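Local coordinates for putative hemin transport system, substrate-binding protein (Burkholderia cenocepacia J2315, PDB 5GIZ) that binds heme in the periplasm and probably delivers it to the inner-membrane importer of a bacterial heme-acquisition system, at residues A[97-107]-A[249-257]; A[239-248]-A[261-270]. All coordinates share one frame; numbering follows the deposited sequence.

Contact 1 of 2, residues A[97-107]-A[249-257]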
loop_
_atom_site.group_PDB
_atom_site.type_symbol
_atom_site.label_atom_id
_atom_site.label_comp_id
_atom_site.label_asym_id
_atom_site.label_seq_id
_atom_site.Cartn_x
_atom_site.Cartn_y
_atom_site.Cartn_z
ATOM N N GLU A 97 -7.363 -3.206 8.014
ATOM C CA GLU A 97 -5.995 -2.994 7.604
ATOM C C GLU A 97 -5.134 -2.999 8.871
ATOM O O GLU A 97 -5.284 -2.112 9.739
ATOM C CB GLU A 97 -5.815 -1.669 6.890
ATOM C CG GLU A 97 -4.361 -1.481 6.530
ATOM C CD GLU A 97 -3.866 -2.572 5.589
ATOM O OE1 GLU A 97 -4.189 -2.431 4.379
ATOM O OE2 GLU A 97 -3.151 -3.513 6.012
ATOM N N ARG A 98 -4.284 -4.009 8.983
ATOM C CA ARG A 98 -3.371 -4.092 10.102
ATOM C C ARG A 98 -1.888 -4.055 9.713
ATOM O O ARG A 98 -0.981 -4.210 10.549
ATOM C CB ARG A 98 -3.676 -5.351 10.838
ATOM C CG ARG A 98 -5.193 -5.502 11.025
ATOM C CD ARG A 98 -5.466 -6.229 12.254
ATOM N NE ARG A 98 -6.904 -6.393 12.519
ATOM C CZ ARG A 98 -7.564 -5.851 13.525
ATOM N NH1 ARG A 98 -6.969 -5.082 14.424
ATOM N NH2 ARG A 98 -8.843 -6.138 13.662
ATOM N N HIS A 99 -1.646 -3.826 8.442
ATOM C CA HIS A 99 -0.247 -3.742 7.955
ATOM C C HIS A 99 0.611 -4.930 8.302
ATOM O O HIS A 99 1.732 -4.796 8.749
ATOM C CB HIS A 99 0.434 -2.476 8.470
ATOM C CG HIS A 99 -0.295 -1.236 8.115
ATOM N ND1 HIS A 99 -0.611 -0.266 9.039
ATOM C CD2 HIS A 99 -0.780 -0.807 6.930
ATOM C CE1 HIS A 99 -1.276 0.695 8.437
ATOM N NE2 HIS A 99 -1.395 0.395 7.161
ATOM N N ASP A 100 0.068 -6.104 8.081
ATOM C CA ASP A 100 0.812 -7.312 8.194
ATOM C C ASP A 100 0.326 -8.355 7.186
ATOM O O ASP A 100 -0.685 -8.184 6.473
ATOM C CB ASP A 100 0.849 -7.811 9.673
ATOM C CG ASP A 100 -0.475 -8.314 10.234
ATOM O OD1 ASP A 100 -1.431 -8.591 9.490
ATOM O OD2 ASP A 100 -0.524 -8.394 11.492
ATOM N N VAL A 101 1.095 -9.428 7.066
ATOM C CA VAL A 101 0.801 -10.439 6.096
ATOM C C VAL A 101 -0.537 -11.099 6.407
ATOM O O VAL A 101 -1.321 -11.355 5.488
ATOM C CB VAL A 101 1.919 -11.500 5.878
ATOM C CG1 VAL A 101 2.160 -12.246 7.137
ATOM C CG2 VAL A 101 1.581 -12.449 4.719
ATOM N N GLU A 102 -0.876 -11.298 7.682
ATOM C CA GLU A 102 -2.181 -11.921 7.939
ATOM C C GLU A 102 -3.328 -11.070 7.442
ATOM O O GLU A 102 -4.365 -11.598 6.985
ATOM C CB GLU A 102 -2.371 -12.211 9.420
ATOM C CG GLU A 102 -3.560 -13.127 9.662
ATOM C CD GLU A 102 -3.242 -14.480 9.046
ATOM O OE1 GLU A 102 -2.316 -15.158 9.537
ATOM O OE2 GLU A 102 -3.866 -14.763 8.022
ATOM N N SER A 103 -3.200 -9.758 7.567
ATOM C CA SER A 103 -4.218 -8.843 7.119
ATOM C C SER A 103 -4.413 -8.969 5.566
ATOM O O SER A 103 -5.536 -8.867 5.079
ATOM C CB SER A 103 -3.778 -7.418 7.522
ATOM O OG SER A 103 -4.748 -6.501 7.108
ATOM N N VAL A 104 -3.351 -9.265 4.817
ATOM C CA VAL A 104 -3.472 -9.416 3.381
ATOM C C VAL A 104 -4.204 -10.725 3.112
ATOM O O VAL A 104 -5.060 -10.797 2.233
ATOM C CB VAL A 104 -2.117 -9.484 2.662
ATOM C CG1 VAL A 104 -2.271 -9.714 1.172
ATOM C CG2 VAL A 104 -1.299 -8.264 2.999
ATOM N N ARG A 105 -3.811 -11.772 3.858
ATOM C CA ARG A 105 -4.477 -13.071 3.694
ATOM C C ARG A 105 -5.980 -12.955 3.958
ATOM O O ARG A 105 -6.805 -13.589 3.248
ATOM C CB ARG A 105 -3.857 -14.102 4.622
ATOM C CG ARG A 105 -2.398 -14.305 4.275
ATOM C CD ARG A 105 -1.743 -15.210 5.239
ATOM N NE ARG A 105 -2.009 -16.582 4.874
ATOM C CZ ARG A 105 -2.604 -17.500 5.625
ATOM N NH1 ARG A 105 -3.165 -17.199 6.828
ATOM N NH2 ARG A 105 -2.668 -18.766 5.137
ATOM N N ALA A 106 -6.381 -12.102 4.906
ATOM C CA ALA A 106 -7.792 -11.869 5.186
ATOM C C ALA A 106 -8.487 -11.107 4.056
ATOM O O ALA A 106 -9.650 -11.318 3.794
ATOM C CB ALA A 106 -7.961 -11.129 6.514
ATOM N N LYS A 107 -7.770 -10.237 3.367
ATOM C CA LYS A 107 -8.313 -9.575 2.192
ATOM C C LYS A 107 -8.563 -10.636 1.096
ATOM O O LYS A 107 -9.560 -10.633 0.415
ATOM C CB LYS A 107 -7.370 -8.485 1.665
ATOM C CG LYS A 107 -7.228 -7.261 2.552
ATOM C CD LYS A 107 -6.235 -6.244 2.008
ATOM C CE LYS A 107 -5.721 -5.279 3.083
ATOM N NZ LYS A 107 -4.841 -4.215 2.494
ATOM N N LEU A 249 3.318 0.169 -0.519
ATOM C CA LEU A 249 2.558 0.390 0.727
ATOM C C LEU A 249 1.199 -0.281 0.754
ATOM O O LEU A 249 0.533 -0.237 1.801
ATOM C CB LEU A 249 2.357 1.882 0.958
ATOM C CG LEU A 249 3.618 2.747 1.076
ATOM C CD1 LEU A 249 3.246 4.226 1.000
ATOM C CD2 LEU A 249 4.411 2.390 2.321
ATOM N N GLY A 250 0.755 -0.856 -0.365
ATOM C CA GLY A 250 -0.637 -1.260 -0.491
ATOM C C GLY A 250 -1.094 -2.424 0.367
ATOM O O GLY A 250 -2.311 -2.510 0.655
ATOM N N PHE A 251 -0.173 -3.319 0.741
ATOM C CA PHE A 251 -0.575 -4.532 1.493
ATOM C C PHE A 251 -1.639 -5.317 0.736
ATOM O O PHE A 251 -2.763 -5.509 1.212
ATOM C CB PHE A 251 -0.965 -4.163 2.953
ATOM C CG PHE A 251 0.205 -4.147 3.817
ATOM C CD1 PHE A 251 0.988 -3.012 3.917
ATOM C CD2 PHE A 251 0.661 -5.315 4.409
ATOM C CE1 PHE A 251 2.132 -3.002 4.656
ATOM C CE2 PHE A 251 1.855 -5.332 5.115
ATOM C CZ PHE A 251 2.594 -4.185 5.226
ATOM N N GLY A 252 -1.290 -5.736 -0.470
ATOM C CA GLY A 252 -2.110 -6.574 -1.286
ATOM C C GLY A 252 -1.434 -7.847 -1.781
ATOM O O GLY A 252 -0.418 -8.291 -1.213
ATOM N N PRO A 253 -1.971 -8.460 -2.841
ATOM C CA PRO A 253 -1.473 -9.768 -3.243
ATOM C C PRO A 253 -0.042 -9.767 -3.738
ATOM O O PRO A 253 0.529 -10.815 -3.966
ATOM C CB PRO A 253 -2.478 -10.246 -4.299
ATOM C CG PRO A 253 -3.122 -9.000 -4.764
ATOM C CD PRO A 253 -3.141 -8.043 -3.635
ATOM N N ARG A 254 0.523 -8.588 -4.002
ATOM C CA ARG A 254 1.945 -8.499 -4.390
ATOM C C ARG A 254 2.889 -8.308 -3.241
ATOM O O ARG A 254 4.071 -8.068 -3.426
ATOM C CB ARG A 254 2.167 -7.356 -5.411
ATOM C CG ARG A 254 1.484 -7.551 -6.753
ATOM C CD ARG A 254 1.799 -6.435 -7.761
ATOM N NE ARG A 254 1.237 -5.165 -7.352
ATOM C CZ ARG A 254 1.623 -3.954 -7.820
ATOM N NH1 ARG A 254 2.670 -3.846 -8.633
ATOM N NH2 ARG A 254 1.005 -2.857 -7.420
ATOM N N LEU A 255 2.379 -8.472 -2.017
ATOM C CA LEU A 255 3.219 -8.242 -0.843
ATOM C C LEU A 255 4.574 -9.003 -0.930
ATOM O O LEU A 255 5.601 -8.448 -0.641
ATOM C CB LEU A 255 2.486 -8.592 0.461
ATOM C CG LEU A 255 3.290 -8.296 1.723
ATOM C CD1 LEU A 255 3.500 -6.835 2.015
ATOM C CD2 LEU A 255 2.613 -8.945 2.913
ATOM N N PRO A 256 4.572 -10.290 -1.286
ATOM C CA PRO A 256 5.839 -11.029 -1.330
ATOM C C PRO A 256 6.840 -10.407 -2.303
ATOM O O PRO A 256 8.009 -10.237 -1.940
ATOM C CB PRO A 256 5.418 -12.420 -1.744
ATOM C CG PRO A 256 3.992 -12.523 -1.255
ATOM C CD PRO A 256 3.422 -11.167 -1.591
ATOM N N LEU A 257 6.367 -9.983 -3.460
ATOM C CA LEU A 257 7.241 -9.305 -4.426
ATOM C C LEU A 257 7.656 -7.953 -3.971
ATOM O O LEU A 257 8.802 -7.557 -4.159
ATOM C CB LEU A 257 6.539 -9.207 -5.777
ATOM C CG LEU A 257 7.353 -8.603 -6.925
ATOM C CD1 LEU A 257 8.574 -9.423 -7.251
ATOM C CD2 LEU A 257 6.407 -8.423 -8.099
#
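Val-104 and Gly-252, with CA atoms 5.6 Å apart, mark the nearest approach of two backbones between the lobes of this two-lobed periplasmic binding protein. One is the loop 97-100 running into helix 101-114, with Asp-100 as N-cap; the other is the turn 250-254 that leads from helix 245-249 into helix 255-269, where Phe-251 takes a positive phi and Gly-252 to Leu-255 form a type I beta turn. The Phe-251 ring carries most of the contact. His-99 CA sits over the middle of one ring face, 3.8 Å from the centroid and 9° off the normal, a CH-pi contact. The edge of the His-99 imidazole is turned toward that ring in an offset edge-to-face pair, planes 62° apart. Val-104 CG2 meets the edge of the phenyl ring, 3.8 Å from Phe-251 CD2, and also touches Leu-255 CD2, which in turn lies against Val-101. Helix 171-178 adds Ala-174 against Phe-251 and Met-175 against Leu-255; His-99 itself touches Ala-171, a residue that contacts heme in the loaded protein. Polar closure comes from Lys-107. Its chain, extended beyond CG, carries NZ to Phe-251 O at 2.8 Å, tilted 26° from the carbonyl plane, and the same ammonium forms a salt bridge with Glu-97 OE1 at 2.7 Å. Glu-97 thus links the lysine to its own loop: its other oxygen, OE2, offers the anti lone pair to His-99 N at 2.9 Å.

Contact 2 of 2, residues A[239-248]-A[261-270]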
loop_
_atom_site.group_PDB
_atom_site.type_symbol
_atom_site.label_atom_id
_atom_site.label_comp_id
_atom_site.label_asym_id
_atom_site.label_seq_id
_atom_site.Cartn_x
_atom_site.Cartn_y
_atom_site.Cartn_z
ATOM N N ARG A 239 22.207 8.096 -0.351
ATOM C CA ARG A 239 21.538 6.779 -0.434
ATOM C C ARG A 239 20.010 6.877 -0.360
ATOM O O ARG A 239 19.429 7.139 0.683
ATOM C CB ARG A 239 22.042 5.913 0.692
ATOM C CG ARG A 239 21.993 4.468 0.464
ATOM C CD ARG A 239 22.694 3.793 1.634
ATOM N NE ARG A 239 24.153 3.793 1.679
ATOM C CZ ARG A 239 24.900 4.100 2.752
ATOM N NH1 ARG A 239 24.364 4.580 3.896
ATOM N NH2 ARG A 239 26.241 3.948 2.720
ATOM N N VAL A 240 19.415 6.789 -1.532
ATOM C CA VAL A 240 17.988 6.959 -1.750
ATOM C C VAL A 240 17.453 5.748 -2.466
ATOM O O VAL A 240 18.067 5.293 -3.452
ATOM C CB VAL A 240 17.756 8.223 -2.629
ATOM C CG1 VAL A 240 16.287 8.429 -2.950
ATOM C CG2 VAL A 240 18.340 9.446 -1.944
ATOM N N VAL A 241 16.285 5.256 -2.024
ATOM C CA VAL A 241 15.544 4.211 -2.722
ATOM C C VAL A 241 14.129 4.707 -2.974
ATOM O O VAL A 241 13.474 5.200 -2.057
ATOM C CB VAL A 241 15.442 2.932 -1.881
ATOM C CG1 VAL A 241 14.480 1.943 -2.481
ATOM C CG2 VAL A 241 16.844 2.327 -1.768
ATOM N N SER A 242 13.685 4.589 -4.214
ATOM C CA SER A 242 12.290 4.895 -4.558
ATOM C C SER A 242 11.562 3.625 -4.962
ATOM O O SER A 242 12.187 2.700 -5.489
ATOM C CB SER A 242 12.229 5.970 -5.653
ATOM O OG SER A 242 12.850 5.569 -6.841
ATOM N N LEU A 243 10.251 3.606 -4.734
ATOM C CA LEU A 243 9.378 2.588 -5.256
ATOM C C LEU A 243 7.975 3.209 -5.423
ATOM O O LEU A 243 7.588 4.112 -4.692
ATOM C CB LEU A 243 9.396 1.326 -4.350
ATOM C CG LEU A 243 8.773 0.063 -4.933
ATOM C CD1 LEU A 243 9.526 -0.441 -6.143
ATOM C CD2 LEU A 243 8.755 -1.038 -3.896
ATOM N N ASP A 244 7.228 2.673 -6.343
ATOM C CA ASP A 244 5.838 3.086 -6.531
ATOM C C ASP A 244 5.013 2.953 -5.276
ATOM O O ASP A 244 5.115 1.931 -4.606
ATOM C CB ASP A 244 5.280 2.199 -7.633
ATOM C CG ASP A 244 3.848 2.323 -7.816
ATOM O OD1 ASP A 244 3.388 3.278 -8.532
ATOM O OD2 ASP A 244 3.123 1.487 -7.307
ATOM N N ALA A 245 4.222 3.959 -4.921
ATOM C CA ALA A 245 3.547 3.973 -3.639
ATOM C C ALA A 245 2.577 2.791 -3.469
ATOM O O ALA A 245 2.551 2.179 -2.395
ATOM C CB ALA A 245 2.735 5.248 -3.484
ATOM N N LEU A 246 1.736 2.506 -4.450
ATOM C CA LEU A 246 0.777 1.425 -4.298
ATOM C C LEU A 246 1.462 0.069 -4.112
ATOM O O LEU A 246 1.109 -0.708 -3.234
ATOM C CB LEU A 246 -0.204 1.369 -5.444
ATOM C CG LEU A 246 -1.179 0.170 -5.449
ATOM C CD1 LEU A 246 -2.080 0.213 -4.245
ATOM C CD2 LEU A 246 -1.979 0.232 -6.740
ATOM N N PHE A 247 2.490 -0.166 -4.890
ATOM C CA PHE A 247 3.246 -1.401 -4.822
ATOM C C PHE A 247 3.929 -1.505 -3.466
ATOM O O PHE A 247 3.866 -2.540 -2.812
ATOM C CB PHE A 247 4.280 -1.377 -5.962
ATOM C CG PHE A 247 5.191 -2.573 -6.066
ATOM C CD1 PHE A 247 4.771 -3.849 -5.805
ATOM C CD2 PHE A 247 6.421 -2.408 -6.588
ATOM C CE1 PHE A 247 5.588 -4.927 -5.992
ATOM C CE2 PHE A 247 7.264 -3.501 -6.755
ATOM C CZ PHE A 247 6.839 -4.758 -6.374
ATOM N N LEU A 248 4.591 -0.440 -3.034
ATOM C CA LEU A 248 5.326 -0.480 -1.763
ATOM C C LEU A 248 4.384 -0.635 -0.571
ATOM O O LEU A 248 4.628 -1.456 0.342
ATOM C CB LEU A 248 6.140 0.821 -1.623
ATOM C CG LEU A 248 6.902 1.021 -0.319
ATOM C CD1 LEU A 248 7.915 -0.060 -0.033
ATOM C CD2 LEU A 248 7.544 2.412 -0.314
ATOM N N THR A 261 11.435 -6.888 -3.380
ATOM C CA THR A 261 11.934 -5.768 -4.119
ATOM C C THR A 261 12.514 -4.715 -3.232
ATOM O O THR A 261 13.638 -4.200 -3.492
ATOM C CB THR A 261 10.821 -5.140 -4.978
ATOM O OG1 THR A 261 10.311 -6.151 -5.888
ATOM C CG2 THR A 261 11.306 -3.954 -5.820
ATOM N N LEU A 262 11.815 -4.403 -2.138
ATOM C CA LEU A 262 12.399 -3.476 -1.175
ATOM C C LEU A 262 13.748 -3.992 -0.602
ATOM O O LEU A 262 14.715 -3.269 -0.491
ATOM C CB LEU A 262 11.419 -3.247 -0.042
ATOM C CG LEU A 262 11.926 -2.252 1.018
ATOM C CD1 LEU A 262 12.310 -0.930 0.388
ATOM C CD2 LEU A 262 10.865 -2.068 2.088
ATOM N N HIS A 263 13.787 -5.269 -0.253
ATOM C CA HIS A 263 15.008 -5.864 0.285
ATOM C C HIS A 263 16.150 -5.807 -0.779
ATOM O O HIS A 263 17.272 -5.453 -0.453
ATOM C CB HIS A 263 14.751 -7.326 0.680
ATOM C CG HIS A 263 15.961 -8.071 1.105
ATOM N ND1 HIS A 263 16.625 -8.902 0.236
ATOM C CD2 HIS A 263 16.607 -8.156 2.292
ATOM C CE1 HIS A 263 17.657 -9.445 0.862
ATOM N NE2 HIS A 263 17.631 -9.063 2.124
ATOM N N ARG A 264 15.835 -6.063 -2.047
ATOM C CA ARG A 264 16.850 -5.981 -3.096
ATOM C C ARG A 264 17.361 -4.559 -3.179
ATOM O O ARG A 264 18.563 -4.327 -3.246
ATOM C CB ARG A 264 16.286 -6.347 -4.493
ATOM C CG ARG A 264 17.241 -6.220 -5.654
ATOM C CD ARG A 264 16.607 -6.251 -7.058
ATOM N NE ARG A 264 16.082 -7.570 -7.333
ATOM C CZ ARG A 264 14.805 -7.872 -7.417
ATOM N NH1 ARG A 264 13.881 -6.952 -7.335
ATOM N NH2 ARG A 264 14.439 -9.135 -7.654
ATOM N N ARG A 265 16.446 -3.607 -3.213
ATOM C CA ARG A 265 16.835 -2.207 -3.361
ATOM C C ARG A 265 17.652 -1.647 -2.205
ATOM O O ARG A 265 18.664 -0.928 -2.366
ATOM C CB ARG A 265 15.653 -1.288 -3.702
ATOM C CG ARG A 265 14.973 -1.681 -5.030
ATOM C CD ARG A 265 13.958 -0.640 -5.493
ATOM N NE ARG A 265 13.388 -1.133 -6.716
ATOM C CZ ARG A 265 12.733 -0.409 -7.612
ATOM N NH1 ARG A 265 12.519 0.894 -7.448
ATOM N NH2 ARG A 265 12.342 -0.994 -8.685
ATOM N N LEU A 266 17.277 -2.065 -1.014
ATOM C CA LEU A 266 18.025 -1.621 0.163
ATOM C C LEU A 266 19.409 -2.293 0.133
ATOM O O LEU A 266 20.418 -1.652 0.488
ATOM C CB LEU A 266 17.306 -2.033 1.437
ATOM C CG LEU A 266 16.010 -1.307 1.761
ATOM C CD1 LEU A 266 15.438 -1.843 3.042
ATOM C CD2 LEU A 266 16.207 0.181 1.977
ATOM N N SER A 267 19.452 -3.554 -0.280
ATOM C CA SER A 267 20.691 -4.317 -0.353
ATOM C C SER A 267 21.668 -3.729 -1.375
ATOM O O SER A 267 22.898 -3.621 -1.131
ATOM C CB SER A 267 20.437 -5.787 -0.642
ATOM O OG SER A 267 19.694 -6.340 0.429
ATOM N N ASP A 268 21.139 -3.339 -2.546
ATOM C CA ASP A 268 21.961 -2.681 -3.544
ATOM C C ASP A 268 22.464 -1.360 -2.977
ATOM O O ASP A 268 23.655 -0.989 -3.130
ATOM C CB ASP A 268 21.114 -2.410 -4.802
ATOM C CG ASP A 268 20.909 -3.635 -5.721
ATOM O OD1 ASP A 268 21.484 -4.712 -5.498
ATOM O OD2 ASP A 268 20.154 -3.454 -6.707
ATOM N N ALA A 269 21.564 -0.607 -2.333
ATOM C CA ALA A 269 21.924 0.691 -1.825
ATOM C C ALA A 269 23.035 0.633 -0.773
ATOM O O ALA A 269 23.843 1.560 -0.711
ATOM C CB ALA A 269 20.745 1.407 -1.234
ATOM N N LEU A 270 23.057 -0.454 -0.020
ATOM C CA LEU A 270 24.050 -0.667 1.019
ATOM C C LEU A 270 25.126 -1.683 0.647
ATOM O O LEU A 270 25.695 -2.381 1.497
ATOM C CB LEU A 270 23.341 -1.114 2.288
ATOM C CG LEU A 270 22.434 -0.041 2.912
ATOM C CD1 LEU A 270 21.410 -0.640 3.885
ATOM C CD2 LEU A 270 23.302 1.004 3.614
HETATM O O HOH W 1 11.141 3.657 -8.324
#
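Arg-265 and Val-241 meet where helix 261-269 packs along strand 240-243, an edge of the mixed sheet in the C-terminal lobe of this periplasmic binding fold; the two axes run nearly antiparallel, at 159° and 8.7 Å. Val-241 CG1 touches Arg-265 CB at 3.6 Å, while its other methyl, CG2, reaches Ala-269 CB and Leu-266 CD2. From CG to NE the Arg-265 chain is extended, which carries the guanidinium along the strand to its next two residues. There NH1 donates to Ser-242 O at 2.7 Å, the oxygen lying 17° out of the guanidinium plane. One ordered water joins the two segments, accepting from Arg-265 NH1 at 3.2 Å and hydrogen-bonded to Ser-242 OG at 3.0 Å. In the conformer described, Leu-243 CD1 lies over the centre of one guanidinium face and also meets Thr-261 CG2. Phe-247 CZ comes to 3.8 Å from Thr-261 OG1, a hydroxyl bonded to Leu-257 O. At the far end Leu-270 CD2 covers a face of the Arg-239 guanidinium, offset from its centre, and Arg-239 NE makes a weak bond to Ala-269 O; a firmer anchor for this arginine is Asp-205 O, reached by NH1. In the next shell, backbone bonds to strand 206-210 fix the position of strand 240-243, and Asp-244 caps the following helix, its OD2 accepting from Phe-247 N at 3.0 Å.

In the fold
The two contacts illustrate how a single helix can serve two neighbourhoods: helix 255-269 gives its first turn to contact 1 and its C-terminal half to contact 2, their centres 18 Å apart. Along the chain the segments alternate, in the order 97-107, 239-248, 249-257, 261-270. Contact 1 ties the helix to residues that follow strand 91-94 of the four-stranded parallel sheet, while contact 2 sets it on strand 240-243 of the mixed sheet, so the helix bridges the two lobes. The contacts meet where Arg-254 and Leu-257 pack on Phe-247. Heme-contacting residues Ala-171 and Ala-172 lie close by, consistent with a bridge beside the heme cleft.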